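Methanol--corrinoid protein co-methyltransferase (Methanosarcina barkeri, PDB 2I2X) transfers the methyl group of methanol to the cob(I)amide carried by its partner corrinoid protein MtaC, using zinc, in methanogenesis from methanol. Local coordinates at residues 413-416 against 417-420. Sequence-based numbering, arbitrary orientation.
Sequences ELSR and FETK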
loop_
_atom_site.group_PDB
_atom_site.type_symbol
_atom_site.label_atom_id
_atom_site.label_comp_id
_atom_site.label_asym_id
_atom_site.label_seq_id
_atom_site.Cartn_x
_atom_site.Cartn_y
_atom_site.Cartn_z
ATOM N N GLU A 413 -18.776 -13.548 -19.663
ATOM C CA GLU A 413 -18.172 -14.749 -20.192
ATOM C C GLU A 413 -17.882 -15.719 -19.034
ATOM O O GLU A 413 -16.877 -15.589 -18.317
ATOM C CB GLU A 413 -16.898 -14.335 -20.925
ATOM C CG GLU A 413 -16.270 -15.354 -21.847
ATOM C CD GLU A 413 -14.850 -14.972 -22.261
ATOM O OE1 GLU A 413 -14.158 -14.195 -21.553
ATOM O OE2 GLU A 413 -14.399 -15.453 -23.316
ATOM N N LEU A 414 -18.778 -16.692 -18.842
ATOM C CA LEU A 414 -18.626 -17.672 -17.772
ATOM C C LEU A 414 -17.990 -18.916 -18.333
ATOM O O LEU A 414 -18.266 -19.272 -19.476
ATOM C CB LEU A 414 -19.989 -18.044 -17.198
ATOM C CG LEU A 414 -20.892 -16.978 -16.594
ATOM C CD1 LEU A 414 -22.035 -17.693 -15.891
ATOM C CD2 LEU A 414 -20.089 -16.076 -15.611
ATOM N N SER A 415 -17.169 -19.594 -17.533
ATOM C CA SER A 415 -16.706 -20.918 -17.907
ATOM C C SER A 415 -17.861 -21.949 -17.828
ATOM O O SER A 415 -18.896 -21.689 -17.184
ATOM C CB SER A 415 -15.563 -21.366 -17.008
ATOM O OG SER A 415 -16.048 -21.633 -15.706
ATOM N N ARG A 416 -17.676 -23.102 -18.480
ATOM C CA ARG A 416 -18.671 -24.181 -18.441
ATOM C C ARG A 416 -18.932 -24.598 -17.010
ATOM O O ARG A 416 -20.085 -24.796 -16.624
ATOM C CB ARG A 416 -18.240 -25.377 -19.284
ATOM C CG ARG A 416 -18.504 -25.135 -20.761
ATOM C CD ARG A 416 -17.980 -26.245 -21.644
ATOM N NE ARG A 416 -16.542 -26.433 -21.535
ATOM C CZ ARG A 416 -15.634 -25.769 -22.247
ATOM N NH1 ARG A 416 -16.011 -24.853 -23.127
ATOM N NH2 ARG A 416 -14.339 -26.030 -22.089
ATOM N N PHE A 417 -17.857 -24.642 -16.221
ATOM C CA PHE A 417 -17.928 -25.062 -14.832
ATOM C C PHE A 417 -18.759 -24.093 -14.007
ATOM O O PHE A 417 -19.572 -24.517 -13.188
ATOM C CB PHE A 417 -16.535 -25.244 -14.223
ATOM C CG PHE A 417 -16.548 -25.999 -12.922
ATOM C CD1 PHE A 417 -16.694 -25.329 -11.713
ATOM C CD2 PHE A 417 -16.454 -27.398 -12.912
ATOM C CE1 PHE A 417 -16.723 -26.034 -10.504
ATOM C CE2 PHE A 417 -16.496 -28.104 -11.733
ATOM C CZ PHE A 417 -16.634 -27.422 -10.521
ATOM N N GLU A 418 -18.556 -22.798 -14.243
ATOM C CA GLU A 418 -19.316 -21.763 -13.557
ATOM C C GLU A 418 -20.783 -21.846 -13.904
ATOM O O GLU A 418 -21.628 -21.584 -13.057
ATOM C CB GLU A 418 -18.788 -20.370 -13.907
ATOM C CG GLU A 418 -17.606 -20.009 -13.076
ATOM C CD GLU A 418 -16.766 -18.869 -13.613
ATOM O OE1 GLU A 418 -16.824 -18.560 -14.829
ATOM O OE2 GLU A 418 -16.030 -18.286 -12.792
ATOM N N THR A 419 -21.059 -22.187 -15.159
ATOM C CA THR A 419 -22.402 -22.179 -15.722
ATOM C C THR A 419 -23.261 -23.313 -15.135
ATOM O O THR A 419 -24.411 -23.088 -14.717
ATOM C CB THR A 419 -22.333 -22.263 -17.264
ATOM O OG1 THR A 419 -21.634 -21.097 -17.756
ATOM C CG2 THR A 419 -23.728 -22.344 -17.906
ATOM N N LYS A 420 -22.666 -24.502 -15.082
ATOM C CA LYS A 420 -23.293 -25.670 -14.548
ATOM C C LYS A 420 -23.616 -25.480 -13.064
ATOM O O LYS A 420 -24.721 -25.850 -12.610
ATOM C CB LYS A 420 -22.377 -26.879 -14.772
ATOM C CG LYS A 420 -22.937 -28.206 -14.348
ATOM C CD LYS A 420 -23.866 -28.770 -15.439
ATOM C CE LYS A 420 -24.384 -30.147 -15.065
ATOM N NZ LYS A 420 -24.882 -30.113 -13.661
#
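A capping box between S415 and E418 starts helix 416-430. S415 is the N-cap: its OG, set between its own backbone N and carbonyl carbon (chi1 70°), accepts from E418 N at 3.1 Å. E418 returns the favour, its chain reaching back with CG beside its own N (chi1 -83°) so that OE1 takes S415 N at 2.9 Å, on the anti side of the carboxylate and 19° out of its plane. A weak 3.3 Å bond from S415 OG to E418 OE1 crosses the box. The other oxygen, OE2, forms a salt bridge with R15 of another MtaB chain, and E21 of that chain accepts from R416 N and F417 N, so the helix start is part of the interface with that subunit. Beyond the box the first helical turn closes on S415 O, which receives T419 N and, at 2.9 Å from above the carbonyl plane, T419 OG1. L414 CB lies 3.5 Å from T419 OG1, while the L414 side chain packs on I404 and A408 of helix 389-409. A glutamine in place of E418 would probably leave R15 of the other subunit without its charged mate. R416 O continues the helix, accepting from K420 N at 3.0 Å.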